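PDB 2EJ5: enoyl-CoA hydratase subunit II from Geobacillus kaustophilus, which probably hydrates enoyl-CoA thioesters as a crotonase-family lyase, with a likely part in phenylacetic acid breakdown. Local coordinates for residues P85-K88 against A89-H92; L136-D139 against A140-Y144; E194-S197 against A198-T201; D220-L223 against E224-E228. All coordinates share one frame; numbering follows the deposited sequence.

Contact 1: residues P85-K88 against A89-H92; sequences PMMK and ALHH
The last turns of helix 75-92 hold this local contact, where the carbonyl oxygen of Lys88 takes two hydrogen bonds from His92. The side-chain bond is the shorter one: His92 ND1 lies 2.6 Å from Lys88 O. The backbone bond, His92 N to Lys88 O, measures 2.9 Å. The two donors reach the oxygen from opposite faces of the carbonyl plane. The imidazole meets it with its edge, and the oxygen lies 18° out of the ring plane. The torsion chi1 of -61° sets CG of His92 beside its own backbone N, which turns the ring back along the helix. As donor, ND1 carries the proton, and its bond to Lys88 O restrains the rotation of the ring.

Upstream, ordinary i to i+4 bonds continue the helix. Ala89 N binds Pro85 O at 2.9 Å, and Leu90 N binds Met86 O at 3.0 Å. His91 N binds Met87 O at 2.9 Å.

In the crotonase fold this helix packs against helices 29-44 and 108-115, and its apolar side faces them. Met86 lies on Val35 and Thr36. Leu90 lies on Leu39, Leu112 and Ala115. Between the two segments, Met87 CE comes within 4.2 Å of Leu90 CD2. Three successive bends near -60° curl the Met87 chain and bring its methyl beside that leucine branch.

The polar side faces another copy of the protein. The ring of His91 stacks with Phe219 of the second subunit. Lys88 and His92 both pack on Asp220 of that same subunit.

Contact 2: residues L136-D139 against A140-Y144; sequences LVPD and AGHLY
Pro138 lays its CB against the imidazole of His142, 3.5 Å from both CG and ND1 of His142. The contact is a tight type I' beta turn, Asp139 to His142, that leads into helix 142-150. Gly141 is the N-cap residue of that helix. The turn is closed by a weak hydrogen bond, His142 N to Asp139 O, at 3.4 Å. Asp139 O also accepts from Ser111 OG of helix 108-115. The first bond of the helix is i to i+3, Tyr144 N to Gly141 O, 2.9 Å.

With CG of His142 anti to the backbone N (chi1 -156°), the ring lies beside the proline and meets Phe131 edge-to-face. ND1 is buried here and has no polar partner in the model, whereas NE2 is hydrogen-bonded. The Leu143 side chain crosses Pro138 at an angle, with Leu143 CG 4.0 Å from Pro138 CB.

The second subunit packs against the turn and binds it. Its Gln230 binds Asp139 OD2 and Val137 O. Its Glu226 accepts from Gly141 N at the start of the helix. Water 1 bridges the turn inside the chain: it donates to Pro138 O at 2.8 Å and accepts from Leu143 N at 3.1 Å.

Contact 3: residues E194-S197 against A198-T201; sequences ERLS and AMPT
Met199 N bonds to Leu196 O where the chain leaves helix 185-197. This is the straightest backbone link across the two segments, 2.9 Å from Met199 N to Leu196 O with an angle of 162° at the hydrogen. The donor stands well above the carbonyl plane. Ala198 N is held less firmly. It makes two weak bonds, to Glu194 O at 3.2 Å and to Arg195 O at 3.4 Å.

One side-chain bond reinforces this last turn. Ser197 OG donates to Glu194 O at 2.9 Å. A chi1 of 85° places OG between the backbone N and the carbonyl carbon, from where it reaches back one turn. Glu194 O thus receives both the serine hydroxyl and the weak bond from Ala198.

Water extends the network. Water 2 donates to Leu196 O and accepts from Thr201 OG1, at 2.8 Å in each case. It ties Leu196, near the end of the helix, to Thr201. The threonine oxygen is also bound by Arg49 NE.

The apolar contact is Leu196 CD2 on Met199 SD, 4.2 Å apart. Separately, Met199 CG rests on a carbonyl oxygen, 3.3 Å from Arg195 O.

Pro200 is the centre of an inverse gamma turn and the N-cap of helix 201-216. Residues 198-200 link helix 185-197 to helix 201-216. Leu196 and Ser197 rest on Cys50 of strand 50-55, and Ser197 also touches Val13 of strand 13-18. On another side Met199 packs on Ile132 of the third subunit.

Contact 4: residues D220-L223 against E224-E228; sequences DRYL and EREAE
Backbone hydrogen bonds join Arg221, Tyr222 and Leu223 to the next turn of helix 219-235. Glu226 N meets Tyr222 O at 2.8 Å, and Arg225 N meets Arg221 O at 3.1 Å; both donors lie nearly in line with the carbonyl bond. Ala227 N binds Leu223 O at 3.1 Å.

The side-chain contact is Tyr222 with Glu226. Glu226 OE2 lies at the ring edge, 3.4 Å from Tyr222 CE2, with the ring and carboxylate planes 88° apart. Both side chains have CG anti to the backbone N (chi1 near 180°), which runs them along the same side of the helix.

Two waters add bridges. Water 3 accepts from Tyr222 OH at 2.6 Å and donates to Glu226 OE2 at 2.7 Å. Water 4 donates to Leu223 O and to Glu226 OE1.

Like charges also approach: Arg225 NH1 lies over one face of the Arg221 guanidinium, 4.3 Å from Arg221 NH2.

The helix belongs to the C-terminal helical part of the crotonase-like chain and takes part in the subunit interface of the trimer. It packs on helix 201-216, where Tyr222 touches Leu210 and Ser214. It also meets the third subunit, whose Gly141 N, at the start of helix 142-150, donates to Glu226 OE2.

In the fold
Contacts 1 and 4 are stretches within single helices, contact 2 is a turn entering a helix, and contact 3 joins two helices. Contact 2 is the most buried; the other three each have an exposed residue. Contacts 1 and 2 touch within the chain, through Met87 CE and Ala140 O, 3.4 Å apart. Contact 4 does not touch them in its own chain, and its centre is about 30 Å from that of contact 2. Between subunits the two meet: Glu226 of one copy binds the turn of another. Contact 1 joins this interface through Asp220 of a neighbouring subunit, against Lys88 and His92. Contact 3 also faces a neighbouring subunit, but mainly by packing, and its polar links stay largely within its chain.

Contact 1: residues P85-K88 against A89-H92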
loop_
_atom_site.group_PDB
_atom_site.type_symbol
_atom_site.label_atom_id
_atom_site.label_comp_id
_atom_site.label_asym_id
_atom_site.label_seq_id
_atom_site.Cartn_x
_atom_site.Cartn_y
_atom_site.Cartn_z
ATOM N N PRO A 85 0.124 24.542 8.538
ATOM C CA PRO A 85 -0.647 25.317 7.544
ATOM C C PRO A 85 -0.237 25.092 6.071
ATOM O O PRO A 85 -1.116 25.081 5.179
ATOM C CB PRO A 85 -0.374 26.773 7.939
ATOM C CG PRO A 85 -0.036 26.720 9.378
ATOM C CD PRO A 85 0.756 25.439 9.530
ATOM N N MET A 86 1.065 24.941 5.837
ATOM C CA MET A 86 1.643 24.710 4.514
ATOM C C MET A 86 1.226 23.324 3.994
ATOM O O MET A 86 0.746 23.194 2.870
ATOM C CB MET A 86 3.172 24.822 4.590
ATOM C CG MET A 86 3.920 24.852 3.196
ATOM S SD MET A 86 5.707 24.777 3.126
ATOM C CE MET A 86 6.126 23.173 3.847
ATOM N N MET A 87 1.419 22.296 4.813
ATOM C CA MET A 87 1.053 20.937 4.409
ATOM C C MET A 87 -0.442 20.768 4.284
ATOM O O MET A 87 -0.897 20.025 3.416
ATOM C CB MET A 87 1.717 19.868 5.325
ATOM C CG MET A 87 3.299 19.987 5.393
ATOM S SD MET A 87 4.226 20.044 3.829
ATOM C CE MET A 87 3.770 18.450 3.145
ATOM N N LYS A 88 -1.234 21.476 5.094
ATOM C CA LYS A 88 -2.698 21.419 4.939
ATOM C C LYS A 88 -3.138 22.114 3.665
ATOM O O LYS A 88 -4.040 21.627 2.978
ATOM C CB LYS A 88 -3.445 22.044 6.124
ATOM C CG LYS A 88 -3.201 21.314 7.427
ATOM C CD LYS A 88 -4.049 21.894 8.520
ATOM C CE LYS A 88 -4.080 20.932 9.660
ATOM N NZ LYS A 88 -4.504 21.628 10.928
ATOM N N ALA A 89 -2.515 23.264 3.352
ATOM C CA ALA A 89 -2.818 23.936 2.078
ATOM C C ALA A 89 -2.500 22.998 0.903
ATOM O O ALA A 89 -3.293 22.864 -0.015
ATOM C CB ALA A 89 -2.026 25.259 1.923
ATOM N N LEU A 90 -1.332 22.374 0.921
ATOM C CA LEU A 90 -0.975 21.449 -0.173
ATOM C C LEU A 90 -1.963 20.311 -0.228
ATOM O O LEU A 90 -2.441 19.936 -1.289
ATOM C CB LEU A 90 0.462 20.953 -0.020
ATOM C CG LEU A 90 1.098 20.035 -1.071
ATOM C CD1 LEU A 90 0.951 20.609 -2.513
ATOM C CD2 LEU A 90 2.583 19.781 -0.707
ATOM N N HIS A 91 -2.291 19.764 0.930
ATOM C CA HIS A 91 -3.099 18.546 1.006
ATOM C C HIS A 91 -4.520 18.816 0.519
ATOM O O HIS A 91 -5.145 17.949 -0.077
ATOM C CB HIS A 91 -3.044 18.005 2.457
ATOM C CG HIS A 91 -3.792 16.731 2.673
ATOM N ND1 HIS A 91 -5.143 16.698 2.915
ATOM C CD2 HIS A 91 -3.387 15.437 2.642
ATOM C CE1 HIS A 91 -5.538 15.444 3.055
ATOM N NE2 HIS A 91 -4.495 14.659 2.891
ATOM N N HIS A 92 -5.023 20.032 0.728
ATOM C CA HIS A 92 -6.368 20.366 0.267
ATOM C C HIS A 92 -6.403 20.987 -1.133
ATOM O O HIS A 92 -7.457 21.129 -1.673
ATOM C CB HIS A 92 -7.109 21.268 1.271
ATOM C CG HIS A 92 -7.309 20.635 2.621
ATOM N ND1 HIS A 92 -6.262 20.345 3.475
ATOM C CD2 HIS A 92 -8.438 20.266 3.277
ATOM C CE1 HIS A 92 -6.732 19.810 4.587
ATOM N NE2 HIS A 92 -8.051 19.758 4.498
#

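Contact 2: residues L136-D139 against A140-Y144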
loop_
_atom_site.group_PDB
_atom_site.type_symbol
_atom_site.label_atom_id
_atom_site.label_comp_id
_atom_site.label_asym_id
_atom_site.label_seq_id
_atom_site.Cartn_x
_atom_site.Cartn_y
_atom_site.Cartn_z
ATOM N N LEU A 136 16.080 12.989 15.186
ATOM C CA LEU A 136 14.706 13.426 15.013
ATOM C C LEU A 136 13.876 12.439 14.164
ATOM O O LEU A 136 14.420 11.481 13.584
ATOM C CB LEU A 136 14.680 14.844 14.395
ATOM C CG LEU A 136 15.173 16.034 15.248
ATOM C CD1 LEU A 136 14.983 17.334 14.506
ATOM C CD2 LEU A 136 14.496 16.106 16.654
ATOM N N VAL A 137 12.561 12.676 14.080
ATOM C CA VAL A 137 11.662 11.799 13.343
ATOM C C VAL A 137 11.320 12.485 12.007
ATOM O O VAL A 137 11.346 13.716 11.924
ATOM C CB VAL A 137 10.344 11.503 14.141
ATOM C CG1 VAL A 137 10.648 10.915 15.542
ATOM C CG2 VAL A 137 9.525 12.744 14.308
ATOM N N PRO A 138 11.036 11.694 10.947
ATOM C CA PRO A 138 10.552 12.349 9.739
ATOM C C PRO A 138 9.245 13.074 10.014
ATOM O O PRO A 138 8.373 12.512 10.657
ATOM C CB PRO A 138 10.366 11.188 8.751
ATOM C CG PRO A 138 11.417 10.113 9.231
ATOM C CD PRO A 138 11.213 10.237 10.758
ATOM N N ASP A 139 9.140 14.310 9.539
ATOM C CA ASP A 139 7.996 15.162 9.845
ATOM C C ASP A 139 7.416 15.958 8.646
ATOM O O ASP A 139 7.760 15.690 7.503
ATOM C CB ASP A 139 8.341 16.074 11.017
ATOM C CG ASP A 139 9.442 17.089 10.674
ATOM O OD1 ASP A 139 9.794 17.233 9.462
ATOM O OD2 ASP A 139 9.964 17.733 11.628
ATOM N N ALA A 140 6.562 16.949 8.920
ATOM C CA ALA A 140 5.764 17.625 7.871
ATOM C C ALA A 140 5.009 16.582 7.024
ATOM O O ALA A 140 4.919 16.706 5.778
ATOM C CB ALA A 140 6.687 18.481 6.959
ATOM N N GLY A 141 4.497 15.537 7.673
ATOM C CA GLY A 141 3.615 14.597 6.974
ATOM C C GLY A 141 4.302 13.370 6.405
ATOM O O GLY A 141 3.621 12.498 5.873
ATOM N N HIS A 142 5.627 13.279 6.574
ATOM C CA HIS A 142 6.474 12.309 5.917
ATOM C C HIS A 142 5.937 10.881 6.066
ATOM O O HIS A 142 5.762 10.198 5.094
ATOM C CB HIS A 142 7.876 12.353 6.527
ATOM C CG HIS A 142 8.957 11.859 5.622
ATOM N ND1 HIS A 142 9.296 10.527 5.511
ATOM C CD2 HIS A 142 9.833 12.534 4.844
ATOM C CE1 HIS A 142 10.305 10.394 4.670
ATOM N NE2 HIS A 142 10.664 11.601 4.270
ATOM N N LEU A 143 5.688 10.462 7.309
ATOM C CA LEU A 143 5.256 9.112 7.597
ATOM C C LEU A 143 3.771 8.847 7.350
ATOM O O LEU A 143 3.307 7.725 7.520
ATOM C CB LEU A 143 5.684 8.708 9.019
ATOM C CG LEU A 143 7.208 8.724 9.239
ATOM C CD1 LEU A 143 7.461 8.447 10.736
ATOM C CD2 LEU A 143 7.938 7.745 8.377
ATOM N N TYR A 144 3.039 9.874 6.943
ATOM C CA TYR A 144 1.680 9.668 6.472
ATOM C C TYR A 144 1.772 9.324 4.991
ATOM O O TYR A 144 1.125 8.381 4.513
ATOM C CB TYR A 144 0.819 10.937 6.670
ATOM C CG TYR A 144 -0.647 10.686 6.348
ATOM C CD1 TYR A 144 -1.533 10.160 7.317
ATOM C CD2 TYR A 144 -1.148 10.949 5.056
ATOM C CE1 TYR A 144 -2.889 9.929 7.012
ATOM C CE2 TYR A 144 -2.494 10.707 4.739
ATOM C CZ TYR A 144 -3.355 10.203 5.710
ATOM O OH TYR A 144 -4.693 9.961 5.362
HETATM O O HOH W 1 5.757 12.125 9.886
#

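Contact 3: residues E194-S197 against A198-T201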
loop_
_atom_site.group_PDB
_atom_site.type_symbol
_atom_site.label_atom_id
_atom_site.label_comp_id
_atom_site.label_asym_id
_atom_site.label_seq_id
_atom_site.Cartn_x
_atom_site.Cartn_y
_atom_site.Cartn_z
ATOM N N GLU A 194 2.657 21.658 -18.806
ATOM C CA GLU A 194 1.690 22.164 -19.759
ATOM C C GLU A 194 0.741 21.097 -20.177
ATOM O O GLU A 194 -0.433 21.356 -20.307
ATOM C CB GLU A 194 2.372 22.852 -20.942
ATOM C CG GLU A 194 3.167 24.076 -20.414
ATOM C CD GLU A 194 3.782 24.930 -21.501
ATOM O OE1 GLU A 194 3.939 24.430 -22.652
ATOM O OE2 GLU A 194 4.131 26.090 -21.164
ATOM N N ARG A 195 1.224 19.869 -20.299
ATOM C CA ARG A 195 0.333 18.775 -20.628
ATOM C C ARG A 195 -0.770 18.605 -19.570
ATOM O O ARG A 195 -1.919 18.419 -19.922
ATOM C CB ARG A 195 1.126 17.487 -20.814
ATOM C CG ARG A 195 0.295 16.273 -20.671
ATOM C CD ARG A 195 1.135 15.007 -20.788
ATOM N NE ARG A 195 0.257 13.843 -20.917
ATOM C CZ ARG A 195 0.638 12.582 -20.717
ATOM N NH1 ARG A 195 1.896 12.300 -20.366
ATOM N NH2 ARG A 195 -0.241 11.602 -20.866
ATOM N N LEU A 196 -0.425 18.681 -18.276
ATOM C CA LEU A 196 -1.450 18.621 -17.207
ATOM C C LEU A 196 -2.366 19.839 -17.227
ATOM O O LEU A 196 -3.595 19.714 -17.034
ATOM C CB LEU A 196 -0.779 18.554 -15.846
ATOM C CG LEU A 196 -0.179 17.187 -15.483
ATOM C CD1 LEU A 196 0.807 17.370 -14.351
ATOM C CD2 LEU A 196 -1.321 16.284 -15.039
ATOM N N SER A 197 -1.769 21.015 -17.491
ATOM C CA SER A 197 -2.539 22.278 -17.486
ATOM C C SER A 197 -3.606 22.332 -18.595
ATOM O O SER A 197 -4.519 23.185 -18.570
ATOM C CB SER A 197 -1.594 23.486 -17.520
ATOM O OG SER A 197 -1.227 23.788 -18.863
ATOM N N ALA A 198 -3.507 21.390 -19.546
ATOM C CA ALA A 198 -4.461 21.275 -20.638
ATOM C C ALA A 198 -5.569 20.254 -20.390
ATOM O O ALA A 198 -6.517 20.159 -21.170
ATOM C CB ALA A 198 -3.717 20.925 -21.965
ATOM N N MET A 199 -5.449 19.482 -19.307
ATOM C CA MET A 199 -6.408 18.417 -19.019
ATOM C C MET A 199 -7.620 18.988 -18.277
ATOM O O MET A 199 -7.602 20.182 -17.900
ATOM C CB MET A 199 -5.701 17.327 -18.163
ATOM C CG MET A 199 -4.494 16.699 -18.830
ATOM S SD MET A 199 -4.068 15.127 -18.043
ATOM C CE MET A 199 -5.374 14.075 -18.718
ATOM N N PRO A 200 -8.686 18.179 -18.087
ATOM C CA PRO A 200 -9.897 18.643 -17.364
ATOM C C PRO A 200 -9.618 18.856 -15.880
ATOM O O PRO A 200 -9.807 17.960 -15.056
ATOM C CB PRO A 200 -10.887 17.488 -17.541
ATOM C CG PRO A 200 -10.377 16.729 -18.716
ATOM C CD PRO A 200 -8.868 16.797 -18.565
ATOM N N THR A 201 -9.140 20.044 -15.567
ATOM C CA THR A 201 -8.697 20.397 -14.238
ATOM C C THR A 201 -9.731 20.101 -13.123
ATOM O O THR A 201 -9.348 19.693 -12.022
ATOM C CB THR A 201 -8.343 21.902 -14.257
ATOM O OG1 THR A 201 -7.594 22.155 -15.456
ATOM C CG2 THR A 201 -7.524 22.267 -13.042
HETATM O O HOH W 2 -5.264 20.715 -15.056
#

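Contact 4: residues D220-L223 against E224-E228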
loop_
_atom_site.group_PDB
_atom_site.type_symbol
_atom_site.label_atom_id
_atom_site.label_comp_id
_atom_site.label_asym_id
_atom_site.label_seq_id
_atom_site.Cartn_x
_atom_site.Cartn_y
_atom_site.Cartn_z
ATOM N N ASP A 220 -18.459 1.578 1.846
ATOM C CA ASP A 220 -19.834 2.021 1.675
ATOM C C ASP A 220 -19.950 3.541 1.576
ATOM O O ASP A 220 -20.632 4.063 0.686
ATOM C CB ASP A 220 -20.717 1.484 2.795
ATOM C CG ASP A 220 -21.027 0.011 2.635
ATOM O OD1 ASP A 220 -20.963 -0.488 1.484
ATOM O OD2 ASP A 220 -21.350 -0.653 3.660
ATOM N N ARG A 221 -19.265 4.254 2.454
ATOM C CA ARG A 221 -19.357 5.698 2.436
ATOM C C ARG A 221 -18.614 6.232 1.224
ATOM O O ARG A 221 -19.082 7.172 0.589
ATOM C CB ARG A 221 -18.798 6.299 3.719
ATOM C CG ARG A 221 -19.757 6.131 4.905
ATOM C CD ARG A 221 -19.058 6.511 6.225
ATOM N NE ARG A 221 -18.897 7.960 6.373
ATOM C CZ ARG A 221 -19.871 8.811 6.720
ATOM N NH1 ARG A 221 -21.108 8.396 6.964
ATOM N NH2 ARG A 221 -19.601 10.104 6.819
ATOM N N TYR A 222 -17.484 5.598 0.900
ATOM C CA TYR A 222 -16.710 5.979 -0.285
ATOM C C TYR A 222 -17.582 6.066 -1.560
ATOM O O TYR A 222 -17.503 7.033 -2.314
ATOM C CB TYR A 222 -15.533 5.025 -0.537
ATOM C CG TYR A 222 -14.813 5.498 -1.752
ATOM C CD1 TYR A 222 -13.911 6.560 -1.662
ATOM C CD2 TYR A 222 -15.100 4.950 -3.016
ATOM C CE1 TYR A 222 -13.276 7.059 -2.807
ATOM C CE2 TYR A 222 -14.475 5.456 -4.167
ATOM C CZ TYR A 222 -13.584 6.505 -4.042
ATOM O OH TYR A 222 -12.985 7.022 -5.140
ATOM N N LEU A 223 -18.379 5.042 -1.811
ATOM C CA LEU A 223 -19.253 5.043 -2.996
ATOM C C LEU A 223 -20.237 6.244 -3.009
ATOM O O LEU A 223 -20.586 6.732 -4.075
ATOM C CB LEU A 223 -20.073 3.744 -3.099
ATOM C CG LEU A 223 -19.274 2.428 -3.200
ATOM C CD1 LEU A 223 -20.130 1.159 -3.352
ATOM C CD2 LEU A 223 -18.343 2.572 -4.396
ATOM N N GLU A 224 -20.715 6.664 -1.838
ATOM C CA GLU A 224 -21.604 7.839 -1.789
ATOM C C GLU A 224 -20.818 9.115 -2.143
ATOM O O GLU A 224 -21.303 9.936 -2.926
ATOM C CB GLU A 224 -22.325 7.991 -0.430
ATOM C CG GLU A 224 -23.429 6.958 -0.143
ATOM C CD GLU A 224 -24.710 7.154 -0.959
ATOM O OE1 GLU A 224 -24.822 8.143 -1.740
ATOM O OE2 GLU A 224 -25.624 6.296 -0.829
ATOM N N ARG A 225 -19.584 9.241 -1.628
ATOM C CA ARG A 225 -18.700 10.365 -1.999
ATOM C C ARG A 225 -18.401 10.361 -3.516
ATOM O O ARG A 225 -18.389 11.403 -4.185
ATOM C CB ARG A 225 -17.376 10.312 -1.207
ATOM C CG ARG A 225 -17.515 10.335 0.357
ATOM C CD ARG A 225 -18.094 11.704 0.950
ATOM N NE ARG A 225 -19.555 11.793 0.837
ATOM C CZ ARG A 225 -20.438 11.155 1.616
ATOM N NH1 ARG A 225 -20.038 10.325 2.585
ATOM N NH2 ARG A 225 -21.741 11.321 1.408
ATOM N N GLU A 226 -18.115 9.182 -4.054
ATOM C CA GLU A 226 -17.808 9.065 -5.471
ATOM C C GLU A 226 -18.949 9.547 -6.368
ATOM O O GLU A 226 -18.723 10.240 -7.383
ATOM C CB GLU A 226 -17.515 7.603 -5.760
ATOM C CG GLU A 226 -17.176 7.304 -7.195
ATOM C CD GLU A 226 -17.153 5.777 -7.405
ATOM O OE1 GLU A 226 -18.193 5.243 -7.812
ATOM O OE2 GLU A 226 -16.103 5.144 -7.132
ATOM N N ALA A 227 -20.169 9.124 -6.031
ATOM C CA ALA A 227 -21.361 9.465 -6.817
ATOM C C ALA A 227 -21.575 10.971 -6.827
ATOM O O ALA A 227 -21.858 11.559 -7.862
ATOM C CB ALA A 227 -22.593 8.745 -6.232
ATOM N N GLU A 228 -21.389 11.605 -5.667
ATOM C CA GLU A 228 -21.445 13.075 -5.609
ATOM C C GLU A 228 -20.380 13.763 -6.495
ATOM O O GLU A 228 -20.687 14.734 -7.189
ATOM C CB GLU A 228 -21.350 13.567 -4.157
ATOM C CG GLU A 228 -21.556 15.098 -3.979
ATOM C CD GLU A 228 -22.753 15.688 -4.772
ATOM O OE1 GLU A 228 -23.850 15.053 -4.836
ATOM O OE2 GLU A 228 -22.586 16.795 -5.340
HETATM O O HOH W 3 -13.623 6.002 -7.501
HETATM O O HOH W 4 -20.589 5.482 -6.395
#